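PDB 3RPZ: ADP/ATP-dependent NAD(P)H-hydrate dehydratase from Bacillus subtilis, which catalyses the ADP- or ATP-dependent dehydration of hydrated NADH and NADPH, restoring these damaged cofactors to their normal form. Local coordinates for residues A[133-138]-A[149-154]; A[102-107]-A[116-121]; A[193-198]-A[237-242]. One frame throughout, in Å; residues are numbered along the deposited sequence.

Contact 1. Residues A[133-138]-A[149-154]; sequences GALAKR and LTPHPG. With NPW (beta-6-hydroxy-1,4,5,6-tetrahydronicotinamide adenine dinucleotide phosphate), chain D.
Leu135 packs on the side chain of Leu149, the carbonyl carbon of Thr150, and the backbone and ring of Pro151. Its CB points at the segment 149-154. From there CG lies anti to the carbonyl carbon (chi1 -68°), and at CG the chain forks into two methyl groups that go to different residues. CD1 settles on the backbone of the turn, 3.7 Å from Pro151 CA, and it also touches the ring, 3.9 Å from Pro151 CB. The carbonyl carbon of Thr150 is close to the same methyl. CD2 takes the other branch and meets Leu149, with 3.9 Å between Leu135 CD2 and Leu149 CB. The side chains that meet are apolar, and all four touching residues are buried.

The far end of the segment 149-154 belongs to the pocket of the hydrated NADPH. With chi1 at 62°, the imidazole of His152 is set against the nucleotide, one face on C8A of the adenine, near the ring's rim. His152 NE2 donates a bent hydrogen bond to OB1 of the diphosphate (2.9 Å, 143°). Pro153 packs on the adenine, with its CG 3.6 Å from C6D. Gly154 has no side chain, and its CA comes to 3.4 Å from the ribose oxygen O4D. His152 also touches the bound AMP, and it packs against Lys27 of the second subunit.

His152 is the N-cap of helix 153-160, and its backbone N is held by the side chain of Glu155. That helix packs on this region through Glu155, which touches Leu135, and through Phe156 and Met159, which touch Pro151. On the strand side, Leu135 and Leu149 both rest on Leu130 of strand 128-130. Ala134 packs on Val114 and Val118 of helix 112-121.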
loop_
_atom_site.group_PDB
_atom_site.type_symbol
_atom_site.label_atom_id
_atom_site.label_comp_id
_atom_site.label_asym_id
_atom_site.label_seq_id
_atom_site.Cartn_x
_atom_site.Cartn_y
_atom_site.Cartn_z
ATOM N N GLY A 133 -19.934 -12.625 13.000
ATOM C CA GLY A 133 -20.296 -12.394 14.389
ATOM C C GLY A 133 -21.713 -11.943 14.624
ATOM O O GLY A 133 -22.160 -11.977 15.758
ATOM N N ALA A 134 -22.420 -11.517 13.568
ATOM C CA ALA A 134 -23.844 -11.178 13.651
ATOM C C ALA A 134 -24.763 -12.356 13.440
ATOM O O ALA A 134 -25.999 -12.189 13.552
ATOM C CB ALA A 134 -24.215 -10.072 12.671
ATOM N N LEU A 135 -24.237 -13.542 13.111
ATOM C CA LEU A 135 -25.053 -14.733 12.981
ATOM C C LEU A 135 -25.204 -15.460 14.323
ATOM O O LEU A 135 -24.223 -15.794 14.978
ATOM C CB LEU A 135 -24.468 -15.646 11.921
ATOM C CG LEU A 135 -24.556 -15.106 10.495
ATOM C CD1 LEU A 135 -23.780 -16.016 9.494
ATOM C CD2 LEU A 135 -26.005 -14.891 9.974
ATOM N N ALA A 136 -26.449 -15.693 14.717
ATOM C CA ALA A 136 -26.805 -16.355 15.962
ATOM C C ALA A 136 -28.101 -17.110 15.748
ATOM O O ALA A 136 -28.797 -16.916 14.773
ATOM C CB ALA A 136 -26.990 -15.285 17.085
ATOM N N LYS A 137 -28.439 -17.945 16.725
ATOM C CA LYS A 137 -29.747 -18.622 16.751
ATOM C C LYS A 137 -30.761 -17.607 17.199
ATOM O O LYS A 137 -30.716 -17.149 18.339
ATOM C CB LYS A 137 -29.698 -19.847 17.672
ATOM C CG LYS A 137 -31.014 -20.632 17.715
ATOM C CD LYS A 137 -30.900 -21.922 18.554
ATOM C CE LYS A 137 -29.906 -22.914 17.918
ATOM N NZ LYS A 137 -29.860 -24.327 18.500
ATOM N N ARG A 138 -31.678 -17.246 16.305
ATOM C CA ARG A 138 -32.643 -16.196 16.596
ATOM C C ARG A 138 -33.758 -16.215 15.555
ATOM O O ARG A 138 -33.709 -16.991 14.623
ATOM C CB ARG A 138 -31.972 -14.820 16.632
ATOM C CG ARG A 138 -31.374 -14.377 15.310
ATOM C CD ARG A 138 -31.036 -12.928 15.237
ATOM N NE ARG A 138 -32.251 -12.117 15.340
ATOM C CZ ARG A 138 -32.304 -10.872 15.763
ATOM N NH1 ARG A 138 -31.217 -10.242 16.209
ATOM N NH2 ARG A 138 -33.475 -10.271 15.748
ATOM N N LEU A 149 -28.738 -13.753 5.244
ATOM C CA LEU A 149 -27.783 -14.395 6.112
ATOM C C LEU A 149 -26.759 -15.106 5.280
ATOM O O LEU A 149 -27.119 -15.805 4.334
ATOM C CB LEU A 149 -28.519 -15.411 7.009
ATOM C CG LEU A 149 -29.782 -14.895 7.732
ATOM C CD1 LEU A 149 -30.309 -16.013 8.637
ATOM C CD2 LEU A 149 -29.485 -13.626 8.554
ATOM N N THR A 150 -25.472 -15.012 5.634
ATOM C CA THR A 150 -24.412 -15.611 4.838
ATOM C C THR A 150 -23.522 -16.613 5.597
ATOM O O THR A 150 -22.319 -16.472 5.642
ATOM C CB THR A 150 -23.568 -14.537 4.135
ATOM O OG1 THR A 150 -22.833 -13.772 5.120
ATOM C CG2 THR A 150 -24.400 -13.580 3.291
ATOM N N PRO A 151 -24.121 -17.631 6.213
ATOM C CA PRO A 151 -23.350 -18.611 6.942
ATOM C C PRO A 151 -22.522 -19.556 6.078
ATOM O O PRO A 151 -22.987 -20.081 5.069
ATOM C CB PRO A 151 -24.413 -19.408 7.677
ATOM C CG PRO A 151 -25.574 -19.396 6.726
ATOM C CD PRO A 151 -25.543 -17.987 6.177
ATOM N N HIS A 152 -21.331 -19.866 6.572
ATOM C CA HIS A 152 -20.714 -21.128 6.202
ATOM C C HIS A 152 -21.337 -22.240 7.032
ATOM O O HIS A 152 -22.149 -21.994 7.938
ATOM C CB HIS A 152 -19.188 -21.063 6.297
ATOM C CG HIS A 152 -18.653 -20.793 7.663
ATOM N ND1 HIS A 152 -19.030 -21.495 8.802
ATOM C CD2 HIS A 152 -17.679 -19.938 8.047
ATOM C CE1 HIS A 152 -18.354 -21.006 9.840
ATOM N NE2 HIS A 152 -17.506 -20.076 9.404
ATOM N N PRO A 153 -21.030 -23.503 6.747
ATOM C CA PRO A 153 -21.718 -24.594 7.465
ATOM C C PRO A 153 -21.580 -24.552 9.008
ATOM O O PRO A 153 -22.492 -24.935 9.693
ATOM C CB PRO A 153 -21.097 -25.853 6.836
ATOM C CG PRO A 153 -20.880 -25.432 5.440
ATOM C CD PRO A 153 -20.378 -23.994 5.530
ATOM N N GLY A 154 -20.444 -24.067 9.546
ATOM C CA GLY A 154 -20.280 -23.924 10.972
ATOM C C GLY A 154 -21.258 -22.911 11.540
ATOM O O GLY A 154 -21.855 -23.119 12.613
HETATM P P NPW D . -13.742 -27.501 10.851
HETATM O O1 NPW D . -13.316 -27.197 12.269
HETATM O O2 NPW D . -12.822 -27.079 9.752
HETATM O O3 NPW D . -14.228 -28.946 10.637
HETATM P PA NPW D . -15.605 -19.945 12.872
HETATM P PB NPW D . -14.398 -18.025 11.050
HETATM C C1A NPW D . -16.592 -24.903 10.218
HETATM C C1B NPW D . -13.627 -13.381 11.216
HETATM N N1C NPW D . -12.568 -13.401 10.236
HETATM N N1D NPW D . -17.561 -27.274 5.800
HETATM C C2A NPW D . -15.200 -25.293 10.713
HETATM O O2A NPW D . -15.132 -26.703 10.636
HETATM C C2B NPW D . -15.028 -13.645 10.655
HETATM O O2B NPW D . -15.553 -12.537 9.968
HETATM C C2C NPW D . -11.677 -12.455 10.096
HETATM C C2D NPW D . -17.496 -27.758 7.049
HETATM C C3A NPW D . -15.194 -24.758 12.134
HETATM O O3A NPW D . -15.879 -25.627 13.061
HETATM C C3B NPW D . -15.747 -13.949 11.985
HETATM O O3B NPW D . -16.092 -12.694 12.586
HETATM C C3C NPW D . -10.591 -12.328 9.391
HETATM N N3D NPW D . -17.234 -27.096 8.188
HETATM C C4B NPW D . -14.651 -14.653 12.799
HETATM O O4B NPW D . -13.371 -14.421 12.142
HETATM C C4C NPW D . -10.205 -13.548 8.562
HETATM C C4D NPW D . -17.060 -25.789 7.951
HETATM O O4D NPW D . -16.846 -23.648 10.858
HETATM C C4E NPW D . -15.998 -23.482 11.969
HETATM C C5A NPW D . -17.073 -25.173 6.670
HETATM C C5B NPW D . -14.858 -16.166 12.909
HETATM O O5B NPW D . -15.157 -16.725 11.629
HETATM C C5C NPW D . -10.855 -14.785 9.155
HETATM C C5E NPW D . -15.115 -22.265 11.683
HETATM O O5E NPW D . -15.912 -21.095 11.821
HETATM C C6C NPW D . -12.384 -14.589 9.346
HETATM O O6C NPW D . -13.083 -14.384 8.122
HETATM C C6D NPW D . -17.347 -25.971 5.510
HETATM N N6D NPW D . -17.412 -25.543 4.260
HETATM N N7A NPW D . -16.796 -23.821 6.711
HETATM C C7C NPW D . -9.826 -11.118 9.299
HETATM N N7C NPW D . -8.761 -11.097 8.512
HETATM O O7C NPW D . -10.139 -10.118 9.995
HETATM C C8A NPW D . -16.588 -23.586 8.064
HETATM N N9A NPW D . -16.769 -24.806 8.772
HETATM O OA1 NPW D . -15.073 -20.469 14.139
HETATM O OA2 NPW D . -16.874 -19.253 12.822
HETATM O OA3 NPW D . -14.396 -19.101 12.229
HETATM O OB1 NPW D . -15.183 -18.428 9.883
HETATM O OB2 NPW D . -12.941 -17.739 10.865
#

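Contact 2. Residues A[102-107]-A[116-121]; sequences IAIGPG and QAVDHV. With NPW (beta-6-hydroxy-1,4,5,6-tetrahydronicotinamide adenine dinucleotide phosphate), chain D.
Ile102 and Ile104 of strand 101-104 point at Ala117, Val118 and Val121 of helix 112-121. These are the first strand and the helix of a beta-alpha-beta unit that strand 128-130 completes, consistent with the ribokinase-like fold of this family. The axes of residues 102-104 and 116-121 run nearly antiparallel, at 168°, and approach to 10.0 Å.

Ile102 and Val121 reach toward each other tip to tip. Val121 CG1 meets both methyls of the isoleucine, 3.6 Å from Ile102 CG2 and from Ile102 CD1. Ile104 is turned differently. Its CG1 extends opposite the backbone N (chi1 -178°), which carries CD1 out to the helix, 3.7 Å from Ala117 CB. The side chains of Ile104 and Val118 cross at a slant, their CG2 methyls 4.1 Å apart. Ala103, between the two isoleucines, faces the other side of the sheet and touches Thr222 and Leu226 of helix 217-231.

Val118 and Val121 also touch strand 128-130, at Leu130 and Val128. Beyond the strand, the loop 105-107 turns to the hydrated NADPH. Gly107 N gives a nearly straight hydrogen bond (161°) to ribose oxygen O2B at 3.0 Å, and a weak one to O3B at 3.2 Å.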
loop_
_atom_site.group_PDB
_atom_site.type_symbol
_atom_site.label_atom_id
_atom_site.label_comp_id
_atom_site.label_asym_id
_atom_site.label_seq_id
_atom_site.Cartn_x
_atom_site.Cartn_y
_atom_site.Cartn_z
ATOM N N ILE A 102 -27.370 -2.256 4.304
ATOM C CA ILE A 102 -26.517 -2.335 5.498
ATOM C C ILE A 102 -25.979 -3.758 5.607
ATOM O O ILE A 102 -26.762 -4.711 5.436
ATOM C CB ILE A 102 -27.299 -1.984 6.776
ATOM C CG1 ILE A 102 -27.902 -0.588 6.646
ATOM C CG2 ILE A 102 -26.415 -2.145 8.032
ATOM C CD1 ILE A 102 -28.843 -0.196 7.800
ATOM N N ALA A 103 -24.709 -3.923 5.940
ATOM C CA ALA A 103 -24.153 -5.208 6.324
ATOM C C ALA A 103 -23.549 -5.107 7.694
ATOM O O ALA A 103 -22.911 -4.115 8.023
ATOM C CB ALA A 103 -23.088 -5.670 5.327
ATOM N N ILE A 104 -23.704 -6.175 8.477
ATOM C CA ILE A 104 -23.138 -6.247 9.823
ATOM C C ILE A 104 -22.520 -7.622 10.056
ATOM O O ILE A 104 -23.072 -8.627 9.629
ATOM C CB ILE A 104 -24.185 -5.920 10.933
ATOM C CG1 ILE A 104 -23.569 -5.960 12.332
ATOM C CG2 ILE A 104 -25.349 -6.749 10.859
ATOM C CD1 ILE A 104 -24.293 -5.162 13.486
ATOM N N GLY A 105 -21.337 -7.668 10.672
ATOM C CA GLY A 105 -20.811 -8.896 11.239
ATOM C C GLY A 105 -19.366 -9.265 11.007
ATOM O O GLY A 105 -18.787 -9.898 11.875
ATOM N N PRO A 106 -18.823 -9.019 9.785
ATOM C CA PRO A 106 -17.443 -9.477 9.558
ATOM C C PRO A 106 -16.465 -8.946 10.575
ATOM O O PRO A 106 -16.433 -7.752 10.807
ATOM C CB PRO A 106 -17.163 -9.060 8.126
ATOM C CG PRO A 106 -18.514 -8.970 7.464
ATOM C CD PRO A 106 -19.416 -8.448 8.568
ATOM N N GLY A 107 -15.700 -9.819 11.210
ATOM C CA GLY A 107 -14.751 -9.398 12.250
ATOM C C GLY A 107 -15.316 -8.820 13.503
ATOM O O GLY A 107 -14.617 -8.182 14.271
ATOM N N GLN A 116 -27.870 -6.635 19.648
ATOM C CA GLN A 116 -28.586 -5.397 19.850
ATOM C C GLN A 116 -28.457 -4.475 18.672
ATOM O O GLN A 116 -29.434 -3.837 18.290
ATOM C CB GLN A 116 -28.119 -4.736 21.134
ATOM C CG GLN A 116 -28.501 -5.473 22.347
ATOM C CD GLN A 116 -29.969 -5.313 22.718
ATOM O OE1 GLN A 116 -30.800 -6.244 22.564
ATOM N NE2 GLN A 116 -30.292 -4.133 23.267
ATOM N N ALA A 117 -27.252 -4.386 18.131
ATOM C CA ALA A 117 -27.031 -3.590 16.903
ATOM C C ALA A 117 -27.865 -4.148 15.723
ATOM O O ALA A 117 -28.486 -3.380 14.997
ATOM C CB ALA A 117 -25.542 -3.505 16.546
ATOM N N VAL A 118 -27.892 -5.472 15.584
ATOM C CA VAL A 118 -28.723 -6.112 14.536
ATOM C C VAL A 118 -30.185 -5.694 14.696
ATOM O O VAL A 118 -30.857 -5.245 13.742
ATOM C CB VAL A 118 -28.579 -7.638 14.605
ATOM C CG1 VAL A 118 -29.664 -8.285 13.720
ATOM C CG2 VAL A 118 -27.167 -8.106 14.217
ATOM N N ASP A 119 -30.686 -5.742 15.942
ATOM C CA ASP A 119 -32.080 -5.413 16.164
ATOM C C ASP A 119 -32.365 -3.966 15.759
ATOM O O ASP A 119 -33.381 -3.692 15.169
ATOM C CB ASP A 119 -32.451 -5.647 17.609
ATOM C CG ASP A 119 -32.561 -7.114 17.986
ATOM O OD1 ASP A 119 -32.601 -7.962 17.093
ATOM O OD2 ASP A 119 -32.598 -7.375 19.188
ATOM N N HIS A 120 -31.465 -3.038 16.063
ATOM C CA HIS A 120 -31.654 -1.664 15.641
ATOM C C HIS A 120 -31.579 -1.478 14.126
ATOM O O HIS A 120 -32.391 -0.754 13.574
ATOM C CB HIS A 120 -30.685 -0.727 16.383
ATOM C CG HIS A 120 -31.034 -0.561 17.808
ATOM N ND1 HIS A 120 -32.224 0.007 18.208
ATOM C CD2 HIS A 120 -30.342 -0.830 18.937
ATOM C CE1 HIS A 120 -32.270 0.041 19.529
ATOM N NE2 HIS A 120 -31.163 -0.495 20.000
ATOM N N VAL A 121 -30.618 -2.095 13.489
ATOM C CA VAL A 121 -30.476 -1.974 12.016
ATOM C C VAL A 121 -31.700 -2.531 11.298
ATOM O O VAL A 121 -32.156 -1.955 10.324
ATOM C CB VAL A 121 -29.255 -2.648 11.594
ATOM C CG1 VAL A 121 -29.264 -3.017 10.074
ATOM C CG2 VAL A 121 -28.017 -1.749 12.039
HETATM P P NPW D . -13.742 -27.501 10.851
HETATM O O1 NPW D . -13.316 -27.197 12.269
HETATM O O2 NPW D . -12.822 -27.079 9.752
HETATM O O3 NPW D . -14.228 -28.946 10.637
HETATM P PA NPW D . -15.605 -19.945 12.872
HETATM P PB NPW D . -14.398 -18.025 11.050
HETATM C C1A NPW D . -16.592 -24.903 10.218
HETATM C C1B NPW D . -13.627 -13.381 11.216
HETATM N N1C NPW D . -12.568 -13.401 10.236
HETATM N N1D NPW D . -17.561 -27.274 5.800
HETATM C C2A NPW D . -15.200 -25.293 10.713
HETATM O O2A NPW D . -15.132 -26.703 10.636
HETATM C C2B NPW D . -15.028 -13.645 10.655
HETATM O O2B NPW D . -15.553 -12.537 9.968
HETATM C C2C NPW D . -11.677 -12.455 10.096
HETATM C C2D NPW D . -17.496 -27.758 7.049
HETATM C C3A NPW D . -15.194 -24.758 12.134
HETATM O O3A NPW D . -15.879 -25.627 13.061
HETATM C C3B NPW D . -15.747 -13.949 11.985
HETATM O O3B NPW D . -16.092 -12.694 12.586
HETATM C C3C NPW D . -10.591 -12.328 9.391
HETATM N N3D NPW D . -17.234 -27.096 8.188
HETATM C C4B NPW D . -14.651 -14.653 12.799
HETATM O O4B NPW D . -13.371 -14.421 12.142
HETATM C C4C NPW D . -10.205 -13.548 8.562
HETATM C C4D NPW D . -17.060 -25.789 7.951
HETATM O O4D NPW D . -16.846 -23.648 10.858
HETATM C C4E NPW D . -15.998 -23.482 11.969
HETATM C C5A NPW D . -17.073 -25.173 6.670
HETATM C C5B NPW D . -14.858 -16.166 12.909
HETATM O O5B NPW D . -15.157 -16.725 11.629
HETATM C C5C NPW D . -10.855 -14.785 9.155
HETATM C C5E NPW D . -15.115 -22.265 11.683
HETATM O O5E NPW D . -15.912 -21.095 11.821
HETATM C C6C NPW D . -12.384 -14.589 9.346
HETATM O O6C NPW D . -13.083 -14.384 8.122
HETATM C C6D NPW D . -17.347 -25.971 5.510
HETATM N N6D NPW D . -17.412 -25.543 4.260
HETATM N N7A NPW D . -16.796 -23.821 6.711
HETATM C C7C NPW D . -9.826 -11.118 9.299
HETATM N N7C NPW D . -8.761 -11.097 8.512
HETATM O O7C NPW D . -10.139 -10.118 9.995
HETATM C C8A NPW D . -16.588 -23.586 8.064
HETATM N N9A NPW D . -16.769 -24.806 8.772
HETATM O OA1 NPW D . -15.073 -20.469 14.139
HETATM O OA2 NPW D . -16.874 -19.253 12.822
HETATM O OA3 NPW D . -14.396 -19.101 12.229
HETATM O OB1 NPW D . -15.183 -18.428 9.883
HETATM O OB2 NPW D . -12.941 -17.739 10.865
#

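Contact 3. Residues A[193-198]-A[237-242]; sequences TVIAFP and HAVLNA
Ile195 is bent at its second torsion (chi2 89°), so that its chain curls round Leu240 CD2 instead of extending past it. Leu240 leaves the helix pointing to one side of the strand, but its second torsion (chi2 157°) extends CD1 toward Phe197, while the side branch CD2 turns to Ile195. CD2 is 3.8 Å from Ile195 CB and almost as close to CG1, CG2 and CD1, so one methyl packs along the whole side chain of Ile195.

Val239 meets the CG2 branch of Ile195 alone. The two side chains slide past each other in opposite directions, with 3.8 Å between Ile195 CG2 and Val239 CG1. Phe197 points to the same face of the strand as Ile195. Its ring turns an edge to Leu240, and CG of the leucine lies near the ring plane, 4.1 Å from Phe197 CZ. Leu240 CD1 touches the same corner of the ring. Phe197 also makes a cation-pi contact with Lys236, just before the segment 237-242.

Strand 194-196 is the middle of a three-strand beta meander, with strands 185-188 and 202-204 beside it, at one end of the sheet. Helix 235-256 packs across this end. Val239 also reaches Val187 of one flanking strand, and Leu240 touches Trp203 of the other. Ala238 and Ala242 carry the helix against helix 217-231, at Met228.

Thr193, at the start of the strand segment, belongs to the AMP pocket and touches the nucleotide, while the side chain of Ile195 stays about 9 Å from the AMP.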
loop_
_atom_site.group_PDB
_atom_site.type_symbol
_atom_site.label_atom_id
_atom_site.label_comp_id
_atom_site.label_asym_id
_atom_site.label_seq_id
_atom_site.Cartn_x
_atom_site.Cartn_y
_atom_site.Cartn_z
ATOM N N THR A 193 -22.237 -23.162 -3.462
ATOM C CA THR A 193 -22.993 -22.341 -2.537
ATOM C C THR A 193 -24.477 -22.407 -2.894
ATOM O O THR A 193 -24.850 -22.296 -4.077
ATOM C CB THR A 193 -22.469 -20.890 -2.549
ATOM O OG1 THR A 193 -21.194 -20.854 -1.867
ATOM C CG2 THR A 193 -23.436 -19.903 -1.819
ATOM N N VAL A 194 -25.310 -22.527 -1.883
ATOM C CA VAL A 194 -26.771 -22.515 -2.056
ATOM C C VAL A 194 -27.308 -21.135 -1.757
ATOM O O VAL A 194 -26.919 -20.531 -0.726
ATOM C CB VAL A 194 -27.500 -23.509 -1.118
ATOM C CG1 VAL A 194 -29.011 -23.549 -1.431
ATOM C CG2 VAL A 194 -26.916 -24.888 -1.234
ATOM N N ILE A 195 -28.097 -20.553 -2.656
ATOM C CA ILE A 195 -28.777 -19.293 -2.398
ATOM C C ILE A 195 -30.258 -19.593 -2.300
ATOM O O ILE A 195 -30.920 -19.856 -3.311
ATOM C CB ILE A 195 -28.506 -18.240 -3.489
ATOM C CG1 ILE A 195 -27.007 -18.047 -3.750
ATOM C CG2 ILE A 195 -29.168 -16.876 -3.077
ATOM C CD1 ILE A 195 -26.384 -18.967 -4.807
ATOM N N ALA A 196 -30.779 -19.619 -1.074
ATOM C CA ALA A 196 -32.156 -19.965 -0.782
ATOM C C ALA A 196 -32.946 -18.742 -0.355
ATOM O O ALA A 196 -32.550 -18.044 0.565
ATOM C CB ALA A 196 -32.225 -21.039 0.275
ATOM N N PHE A 197 -34.054 -18.475 -1.049
ATOM C CA PHE A 197 -34.910 -17.326 -0.798
ATOM C C PHE A 197 -36.135 -17.775 0.009
ATOM O O PHE A 197 -36.585 -18.907 -0.136
ATOM C CB PHE A 197 -35.313 -16.670 -2.129
ATOM C CG PHE A 197 -34.165 -16.041 -2.843
ATOM C CD1 PHE A 197 -33.694 -14.817 -2.461
ATOM C CD2 PHE A 197 -33.496 -16.722 -3.820
ATOM C CE1 PHE A 197 -32.586 -14.269 -3.073
ATOM C CE2 PHE A 197 -32.393 -16.172 -4.427
ATOM C CZ PHE A 197 -31.942 -14.951 -4.079
ATOM N N PRO A 198 -36.657 -16.858 0.831
ATOM C CA PRO A 198 -37.733 -17.266 1.733
ATOM C C PRO A 198 -39.041 -17.482 1.007
ATOM O O PRO A 198 -39.994 -18.034 1.596
ATOM C CB PRO A 198 -37.794 -16.133 2.721
ATOM C CG PRO A 198 -37.155 -14.938 2.033
ATOM C CD PRO A 198 -36.125 -15.508 1.117
ATOM N N HIS A 237 -31.182 -10.624 -7.498
ATOM C CA HIS A 237 -30.118 -10.634 -8.488
ATOM C C HIS A 237 -28.826 -10.149 -7.924
ATOM O O HIS A 237 -27.752 -10.629 -8.275
ATOM C CB HIS A 237 -30.508 -9.774 -9.690
ATOM C CG HIS A 237 -31.707 -10.270 -10.401
ATOM N ND1 HIS A 237 -32.412 -9.475 -11.281
ATOM C CD2 HIS A 237 -32.322 -11.465 -10.363
ATOM C CE1 HIS A 237 -33.440 -10.182 -11.736
ATOM N NE2 HIS A 237 -33.404 -11.398 -11.222
ATOM N N ALA A 238 -28.899 -9.145 -7.041
ATOM C CA ALA A 238 -27.707 -8.657 -6.390
ATOM C C ALA A 238 -26.978 -9.767 -5.626
ATOM O O ALA A 238 -25.765 -9.935 -5.748
ATOM C CB ALA A 238 -28.043 -7.535 -5.399
ATOM N N VAL A 239 -27.718 -10.560 -4.835
ATOM C CA VAL A 239 -27.137 -11.653 -4.060
ATOM C C VAL A 239 -26.542 -12.703 -4.996
ATOM O O VAL A 239 -25.396 -13.129 -4.860
ATOM C CB VAL A 239 -28.173 -12.274 -3.118
ATOM C CG1 VAL A 239 -27.561 -13.493 -2.398
ATOM C CG2 VAL A 239 -28.659 -11.254 -2.093
ATOM N N LEU A 240 -27.329 -13.100 -5.981
ATOM C CA LEU A 240 -26.898 -14.166 -6.909
ATOM C C LEU A 240 -25.676 -13.758 -7.735
ATOM O O LEU A 240 -24.722 -14.526 -7.889
ATOM C CB LEU A 240 -28.060 -14.565 -7.854
ATOM C CG LEU A 240 -29.199 -15.274 -7.132
ATOM C CD1 LEU A 240 -30.494 -15.101 -7.963
ATOM C CD2 LEU A 240 -28.854 -16.725 -6.919
ATOM N N ASN A 241 -25.663 -12.517 -8.213
ATOM C CA ASN A 241 -24.520 -12.017 -8.977
ATOM C C ASN A 241 -23.286 -11.814 -8.133
ATOM O O ASN A 241 -22.187 -12.028 -8.629
ATOM C CB ASN A 241 -24.858 -10.749 -9.755
ATOM C CG ASN A 241 -25.834 -11.040 -10.932
ATOM O OD1 ASN A 241 -25.897 -12.193 -11.411
ATOM N ND2 ASN A 241 -26.569 -10.030 -11.411
ATOM N N ALA A 242 -23.437 -11.436 -6.865
ATOM C CA ALA A 242 -22.301 -11.278 -6.006
ATOM C C ALA A 242 -21.641 -12.604 -5.773
ATOM O O ALA A 242 -20.409 -12.742 -5.870
ATOM C CB ALA A 242 -22.706 -10.614 -4.675
#

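Contacts 1 and 2 adjoin, with centres 12 Å apart, and both touch the hydrated NADPH. Contact 1 meets the adenine and diphosphate through residues 152-154, and contact 2 binds the ribose next to the hydrated nicotinamide through Gly107 N. A salt bridge joins them, with Arg138 NH1 2.8 Å from Asp119 OD1. Gly133 N probably also bonds Gly105 O, at 3.2 Å. Contact 3 stands apart, its centre about 16 Å from that of contact 1 and about 20 Å from that of contact 2, although it shares the sheet with contact 2. It meets the site at the AMP, through Thr193. His152 of contact 1 touches both ligands.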